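PDB 5O95: ribosomal RNA small subunit methyltransferase E from Legionella pneumophila, which probably methylates N3 of a specific uridine in 16S ribosomal RNA within the small ribosomal subunit, using S-adenosyl-L-methionine as methyl donor. Local coordinates for residues Leu45-Ser56 and Val67-Glu78. Sequence-based numbering, arbitrary orientation. Where two conformers were deposited one is given.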
ATOM      1  N   LEU B  45     -15.990  13.991  17.292  1.00 17.24           N
ATOM      2  CA  LEU B  45     -14.929  13.505  18.157  1.00 15.65           C
ATOM      3  C   LEU B  45     -15.127  12.014  18.369  1.00 16.49           C
ATOM      4  O   LEU B  45     -16.239  11.508  18.298  1.00 16.39           O
ATOM      5  CB  LEU B  45     -14.977  14.201  19.517  1.00 17.12           C
ATOM      6  CG  LEU B  45     -15.154  15.705  19.402  1.00 22.51           C
ATOM      7  CD1 LEU B  45     -15.317  16.322  20.806  1.00 26.24           C
ATOM      8  CD2 LEU B  45     -14.001  16.356  18.637  1.00 22.78           C
ATOM      9  N   PHE B  46     -14.032  11.300  18.603  1.00 15.74           N
ATOM     10  CA  PHE B  46     -14.154   9.927  19.056  1.00 16.99           C
ATOM     11  C   PHE B  46     -13.096   9.693  20.118  1.00 15.13           C
ATOM     12  O   PHE B  46     -12.072  10.380  20.158  1.00 14.41           O
ATOM     13  CB  PHE B  46     -14.044   8.919  17.901  1.00 14.71           C
ATOM     14  CG  PHE B  46     -12.703   8.945  17.216  1.00 14.80           C
ATOM     15  CD1 PHE B  46     -12.432   9.928  16.279  1.00 16.97           C
ATOM     16  CD2 PHE B  46     -11.720   8.024  17.552  1.00 13.38           C
ATOM     17  CE1 PHE B  46     -11.183   9.981  15.643  1.00 18.03           C
ATOM     18  CE2 PHE B  46     -10.465   8.071  16.912  1.00 14.98           C
ATOM     19  CZ  PHE B  46     -10.205   9.060  15.985  1.00 16.07           C
ATOM     20  N   ASN B  47     -13.352   8.712  20.983  1.00 16.19           N
ATOM     21  CA  ASN B  47     -12.628   8.620  22.248  1.00 14.36           C
ATOM     22  C   ASN B  47     -11.752   7.379  22.373  1.00 15.89           C
ATOM     23  O   ASN B  47     -11.194   7.125  23.452  1.00 18.65           O
ATOM     24  CB  ASN B  47     -13.590   8.741  23.442  1.00 13.33           C
ATOM     25  CG  ASN B  47     -14.476   7.515  23.630  1.00 16.94           C
ATOM     26  OD1 ASN B  47     -14.583   6.653  22.750  1.00 14.82           O
ATOM     27  ND2 ASN B  47     -15.174   7.469  24.777  1.00 17.55           N
ATOM     28  N   GLY B  48     -11.557   6.634  21.281  1.00 16.44           N
ATOM     29  CA  GLY B  48     -10.815   5.396  21.346  1.00 17.59           C
ATOM     30  C   GLY B  48     -11.566   4.233  21.939  1.00 15.92           C
ATOM     31  O   GLY B  48     -11.004   3.145  22.045  1.00 18.62           O
ATOM     32  N   ASP B  49     -12.823   4.422  22.339  1.00 15.45           N
ATOM     33  CA  ASP B  49     -13.635   3.354  22.888  1.00 15.18           C
ATOM     34  C   ASP B  49     -14.931   3.215  22.091  1.00 15.40           C
ATOM     35  O   ASP B  49     -15.980   2.862  22.631  1.00 17.42           O
ATOM     36  CB  ASP B  49     -13.911   3.599  24.373  1.00 16.88           C
ATOM     37  CG  ASP B  49     -14.426   2.364  25.094  1.00 21.73           C
ATOM     38  OD1 ASP B  49     -14.069   1.224  24.711  1.00 26.75           O
ATOM     39  OD2 ASP B  49     -15.198   2.547  26.057  1.00 27.55           O
ATOM     40  N   ASN B  50     -14.850   3.482  20.776  1.00 14.88           N
ATOM     41  CA  ASN B  50     -15.958   3.222  19.851  1.00 14.99           C
ATOM     42  C   ASN B  50     -17.201   4.059  20.156  1.00 15.84           C
ATOM     43  O   ASN B  50     -18.339   3.617  19.925  1.00 16.51           O
ATOM     44  CB  ASN B  50     -16.233   1.726  19.746  1.00 15.64           C
ATOM     45  CG  ASN B  50     -15.024   0.992  19.216  1.00 17.31           C
ATOM     46  OD1 ASN B  50     -14.549   1.312  18.136  1.00 20.11           O
ATOM     47  ND2 ASN B  50     -14.487   0.046  19.995  1.00 20.39           N
ATOM     48  N   LYS B  51     -16.993   5.271  20.663  0.55 16.84           N
ATOM     49  CA  LYS B  51     -18.052   6.266  20.759  0.55 13.82           C
ATOM     50  C   LYS B  51     -17.692   7.459  19.887  0.55 15.89           C
ATOM     51  O   LYS B  51     -16.539   7.909  19.884  0.55 17.81           O
ATOM     52  CB  LYS B  51     -18.260   6.728  22.200  0.55 15.24           C
ATOM     53  CG  LYS B  51     -18.836   5.640  23.083  0.55 20.37           C
ATOM     54  CD  LYS B  51     -18.990   6.123  24.524  0.55 20.25           C
ATOM     55  CE  LYS B  51     -19.391   4.980  25.436  0.55 25.49           C
ATOM     56  NZ  LYS B  51     -19.460   5.432  26.851  0.55 27.15           N
ATOM     57  N   GLU B  52     -18.684   7.970  19.163  1.00 16.83           N
ATOM     58  CA  GLU B  52     -18.555   9.177  18.353  1.00 14.01           C
ATOM     59  C   GLU B  52     -19.405  10.271  18.982  1.00 19.91           C
ATOM     60  O   GLU B  52     -20.562  10.030  19.342  1.00 20.17           O
ATOM     61  CB  GLU B  52     -19.020   8.928  16.917  1.00 16.69           C
ATOM     62  CG  GLU B  52     -17.982   8.171  16.081  1.00 13.26           C
ATOM     63  CD  GLU B  52     -18.426   7.974  14.650  1.00 21.53           C
ATOM     64  OE1 GLU B  52     -19.444   8.549  14.211  1.00 20.94           O
ATOM     65  OE2 GLU B  52     -17.721   7.245  13.925  1.00 20.25           O
ATOM     66  N   PHE B  53     -18.827  11.467  19.114  1.00 18.41           N
ATOM     67  CA  PHE B  53     -19.486  12.609  19.744  1.00 15.12           C
ATOM     68  C   PHE B  53     -19.704  13.661  18.668  1.00 19.64           C
ATOM     69  O   PHE B  53     -18.745  14.208  18.119  1.00 20.94           O
ATOM     70  CB  PHE B  53     -18.617  13.136  20.882  1.00 14.56           C
ATOM     71  CG  PHE B  53     -18.328  12.101  21.933  1.00 18.69           C
ATOM     72  CD1 PHE B  53     -17.252  11.220  21.776  1.00 17.34           C
ATOM     73  CD2 PHE B  53     -19.127  12.009  23.075  1.00 16.56           C
ATOM     74  CE1 PHE B  53     -17.001  10.240  22.721  1.00 19.62           C
ATOM     75  CE2 PHE B  53     -18.890  11.030  24.024  1.00 17.25           C
ATOM     76  CZ  PHE B  53     -17.805  10.153  23.854  1.00 18.68           C
ATOM     77  N   THR B  54     -20.960  13.926  18.339  1.00 18.23           N
ATOM     78  CA  THR B  54     -21.253  14.962  17.361  1.00 19.08           C
ATOM     79  C   THR B  54     -21.139  16.298  18.060  1.00 23.12           C
ATOM     80  O   THR B  54     -21.773  16.511  19.102  1.00 20.97           O
ATOM     81  CB  THR B  54     -22.651  14.765  16.781  1.00 20.92           C
ATOM     82  OG1 THR B  54     -22.718  13.493  16.140  1.00 22.27           O
ATOM     83  CG2 THR B  54     -22.961  15.851  15.748  1.00 24.65           C
ATOM     84  N   ALA B  55     -20.321  17.190  17.515  1.00 20.42           N
ATOM     85  CA  ALA B  55     -19.981  18.416  18.215  1.00 20.10           C
ATOM     86  C   ALA B  55     -19.945  19.564  17.222  1.00 21.59           C
ATOM     87  O   ALA B  55     -19.869  19.370  16.008  1.00 23.42           O
ATOM     88  CB  ALA B  55     -18.631  18.317  18.949  1.00 18.61           C
ATOM     89  N   SER B  56     -20.014  20.768  17.757  1.00 20.74           N
ATOM     90  CA  SER B  56     -19.837  21.958  16.953  1.00 27.91           C
ATOM     91  C   SER B  56     -18.919  22.912  17.691  1.00 23.32           C
ATOM     92  O   SER B  56     -18.834  22.907  18.928  1.00 23.38           O
ATOM     93  CB  SER B  56     -21.158  22.631  16.624  1.00 37.86           C
ATOM     94  OG  SER B  56     -21.789  23.031  17.815  1.00 32.72           O
ATOM     95  N   VAL B  67     -15.764  23.182  22.115  1.00 16.07           N
ATOM     96  CA  VAL B  67     -16.783  22.526  21.304  1.00 19.14           C
ATOM     97  C   VAL B  67     -17.940  22.101  22.191  1.00 22.24           C
ATOM     98  O   VAL B  67     -17.761  21.714  23.348  1.00 23.92           O
ATOM     99  CB  VAL B  67     -16.236  21.341  20.479  1.00 19.17           C
ATOM    100  CG1 VAL B  67     -14.977  21.765  19.741  1.00 20.07           C
ATOM    101  CG2 VAL B  67     -16.001  20.104  21.352  1.00 21.38           C
ATOM    102  N   ARG B  68     -19.139  22.170  21.634  1.00 20.83           N
ATOM    103  CA  ARG B  68     -20.351  21.795  22.344  1.00 21.76           C
ATOM    104  C   ARG B  68     -20.765  20.417  21.849  1.00 17.28           C
ATOM    105  O   ARG B  68     -20.984  20.226  20.650  1.00 20.50           O
ATOM    106  CB  ARG B  68     -21.443  22.839  22.104  1.00 20.89           C
ATOM    107  CG  ARG B  68     -22.753  22.557  22.841  1.00 24.10           C
ATOM    108  CD  ARG B  68     -22.586  22.640  24.366  1.00 23.34           C
ATOM    109  NE  ARG B  68     -22.181  23.973  24.809  1.00 27.60           N
ATOM    110  CZ  ARG B  68     -22.093  24.340  26.085  1.00 27.53           C
ATOM    111  NH1 ARG B  68     -22.370  23.466  27.041  1.00 27.22           N
ATOM    112  NH2 ARG B  68     -21.717  25.575  26.406  1.00 27.26           N
ATOM    113  N   ILE B  69     -20.796  19.448  22.762  1.00 20.55           N
ATOM    114  CA  ILE B  69     -21.192  18.084  22.436  1.00 20.04           C
ATOM    115  C   ILE B  69     -22.708  18.050  22.292  1.00 19.11           C
ATOM    116  O   ILE B  69     -23.436  18.358  23.246  1.00 23.14           O
ATOM    117  CB  ILE B  69     -20.752  17.099  23.531  1.00 22.38           C
ATOM    118  CG1 ILE B  69     -19.276  17.272  23.896  1.00 37.18           C
ATOM    119  CG2 ILE B  69     -21.083  15.674  23.104  1.00 20.59           C
ATOM    120  CD1 ILE B  69     -18.353  16.900  22.816  1.00 31.38           C
ATOM    121  N   ALA B  70     -23.190  17.673  21.109  1.00 19.54           N
ATOM    122  CA  ALA B  70     -24.633  17.585  20.890  1.00 18.23           C
ATOM    123  C   ALA B  70     -25.181  16.187  21.146  1.00 22.75           C
ATOM    124  O   ALA B  70     -26.283  16.042  21.697  1.00 24.22           O
ATOM    125  CB  ALA B  70     -24.969  18.003  19.459  1.00 21.93           C
ATOM    126  N   SER B  71     -24.460  15.149  20.740  1.00 20.93           N
ATOM    127  CA  SER B  71     -25.005  13.806  20.837  1.00 21.21           C
ATOM    128  C   SER B  71     -23.865  12.802  20.771  1.00 19.13           C
ATOM    129  O   SER B  71     -22.734  13.133  20.385  1.00 20.47           O
ATOM    130  CB  SER B  71     -26.055  13.546  19.757  1.00 22.07           C
ATOM    131  OG  SER B  71     -25.419  13.574  18.489  1.00 22.19           O
ATOM    132  N   VAL B  72     -24.159  11.587  21.230  1.00 17.72           N
ATOM    133  CA  VAL B  72     -23.184  10.506  21.354  1.00 20.54           C
ATOM    134  C   VAL B  72     -23.743   9.271  20.662  1.00 21.32           C
ATOM    135  O   VAL B  72     -24.939   8.989  20.764  1.00 19.10           O
ATOM    136  CB  VAL B  72     -22.885  10.193  22.837  1.00 24.95           C
ATOM    137  CG1 VAL B  72     -21.709   9.214  22.947  1.00 25.52           C
ATOM    138  CG2 VAL B  72     -22.588  11.465  23.601  1.00 17.32           C
ATOM    139  N   LEU B  73     -22.894   8.538  19.930  1.00 22.61           N
ATOM    140  CA  LEU B  73     -23.360   7.357  19.205  1.00 21.62           C
ATOM    141  C   LEU B  73     -22.290   6.284  19.296  1.00 16.16           C
ATOM    142  O   LEU B  73     -21.111   6.579  19.088  1.00 20.75           O
ATOM    143  CB  LEU B  73     -23.613   7.679  17.727  1.00 20.90           C
ATOM    144  CG  LEU B  73     -24.181   6.522  16.901  1.00 19.52           C
ATOM    145  CD1 LEU B  73     -25.590   6.163  17.392  1.00 22.91           C
ATOM    146  CD2 LEU B  73     -24.230   6.881  15.419  1.00 24.88           C
ATOM    147  N   GLU B  74     -22.679   5.057  19.621  1.00 17.47           N
ATOM    148  CA  GLU B  74     -21.724   3.954  19.614  1.00 17.78           C
ATOM    149  C   GLU B  74     -21.509   3.493  18.179  1.00 18.48           C
ATOM    150  O   GLU B  74     -22.473   3.138  17.482  1.00 20.99           O
ATOM    151  CB  GLU B  74     -22.216   2.812  20.496  1.00 20.54           C
ATOM    152  CG  GLU B  74     -22.489   3.302  21.915  1.00 32.82           C
ATOM    153  CD  GLU B  74     -22.434   2.209  22.961  1.00 69.10           C
ATOM    154  OE1 GLU B  74     -22.285   1.029  22.586  1.00 71.56           O
ATOM    155  OE2 GLU B  74     -22.537   2.535  24.165  1.00 64.00           O
ATOM    156  N   VAL B  75     -20.248   3.516  17.731  1.00 17.07           N
ATOM    157  CA  VAL B  75     -19.904   3.175  16.351  1.00 16.97           C
ATOM    158  C   VAL B  75     -18.585   2.400  16.357  1.00 14.60           C
ATOM    159  O   VAL B  75     -17.556   2.909  16.823  1.00 16.83           O
ATOM    160  CB  VAL B  75     -19.774   4.410  15.437  1.00 15.69           C
ATOM    161  CG1 VAL B  75     -19.462   3.980  13.989  1.00 17.70           C
ATOM    162  CG2 VAL B  75     -21.000   5.290  15.479  1.00 17.47           C
ATOM    163  N   ASN B  76     -18.611   1.177  15.840  1.00 18.86           N
ATOM    164  CA  ASN B  76     -17.435   0.314  15.876  1.00 18.91           C
ATOM    165  C   ASN B  76     -17.089  -0.069  14.444  1.00 15.47           C
ATOM    166  O   ASN B  76     -17.912  -0.665  13.746  1.00 20.07           O
ATOM    167  CB  ASN B  76     -17.751  -0.933  16.706  1.00 19.53           C
ATOM    168  CG  ASN B  76     -16.532  -1.805  16.951  1.00 24.12           C
ATOM    169  OD1 ASN B  76     -15.831  -2.199  16.013  1.00 22.70           O
ATOM    170  ND2 ASN B  76     -16.250  -2.084  18.223  1.00 24.51           N
ATOM    171  N   ARG B  77     -15.862   0.253  14.024  1.00 14.80           N
ATOM    172  CA  ARG B  77     -15.380  -0.124  12.696  1.00 16.41           C
ATOM    173  C   ARG B  77     -14.170  -1.034  12.789  1.00 17.29           C
ATOM    174  O   ARG B  77     -13.332  -1.054  11.875  1.00 20.24           O
ATOM    175  CB  ARG B  77     -15.070   1.103  11.844  1.00 15.36           C
ATOM    176  CG  ARG B  77     -16.296   1.923  11.534  1.00 17.37           C
ATOM    177  CD  ARG B  77     -15.996   3.087  10.580  1.00 17.53           C
ATOM    178  NE  ARG B  77     -17.258   3.769  10.289  1.00 18.91           N
ATOM    179  CZ  ARG B  77     -17.664   4.861  10.941  1.00 16.39           C
ATOM    180  NH1 ARG B  77     -16.892   5.427  11.867  1.00 15.26           N
ATOM    181  NH2 ARG B  77     -18.856   5.387  10.641  1.00 18.64           N
ATOM    182  N   GLU B  78     -14.092  -1.826  13.859  1.00 18.73           N
ATOM    183  CA  GLU B  78     -12.999  -2.765  14.061  1.00 18.12           C
ATOM    184  C   GLU B  78     -13.278  -4.093  13.360  1.00 17.69           C
ATOM    185  O   GLU B  78     -14.425  -4.538  13.236  1.00 18.47           O
ATOM    186  CB  GLU B  78     -12.787  -3.021  15.555  1.00 20.18           C
ATOM    187  CG  GLU B  78     -12.419  -1.753  16.334  1.00 17.66           C
ATOM    188  CD  GLU B  78     -11.172  -1.072  15.783  1.00 19.05           C
ATOM    189  OE1 GLU B  78     -10.089  -1.709  15.830  1.00 20.13           O
ATOM    190  OE2 GLU B  78     -11.263   0.088  15.305  1.00 18.43           O
TER
HETATM  191  O   HOH W   1     -13.723   1.330  15.653  1.00 16.89           O
HETATM  192  O   HOH W   2     -20.326   7.590  11.864  1.00 22.89           O
HETATM  193  O   HOH W   3     -23.039  21.027  19.025  1.00 25.84           O
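V75 CG1 lies over one face of the R77 guanidinium, nearer its margin than its centre, 3.4 Å above the plane, while E52 OE2 and a water lie at its edge. NH1 donates to E52 OE2 at 2.9 Å in a salt bridge, the carboxylate turned only 29° from the guanidinium plane; the water bridges R77 NH2 and E52 OE1. R77 suits this place because its extended chain carries the charge past V75 to E52, and NH1 also bonds G146 O. The flat amides of N50 and N76 can stack, planes 23° apart, while N50 OD1 takes a water shared with R77 N and E78 OE2, and N50 ND2 is hydrogen-bonded to Q149 OE1. The flat, apolar F53 ring suits its buried place: I69 CG2 and N47 CG lie at its edge, and V72 CG1 approaches CE2 obliquely at 3.5 Å. With chi1 of -171°, V72 sets CG1 anti to its backbone N, and both methyls meet the ring. Nearby, L45 CD1 meets I69 CD1 at 3.7 Å, and the small A55 lets V67 and I69 close in, its CB meeting V67 CG2 at 4.0 Å. T54 O accepts from A70 N at 2.7 Å and weakly from S71 N. This classic beta bulge shifts the hairpin register by one residue between T54 and A55; the hairpin belongs to the PUA-like domain, which in RsmE enzymes probably contributes to RNA binding, and V75-E78 leads toward the SPOUT methyltransferase fold.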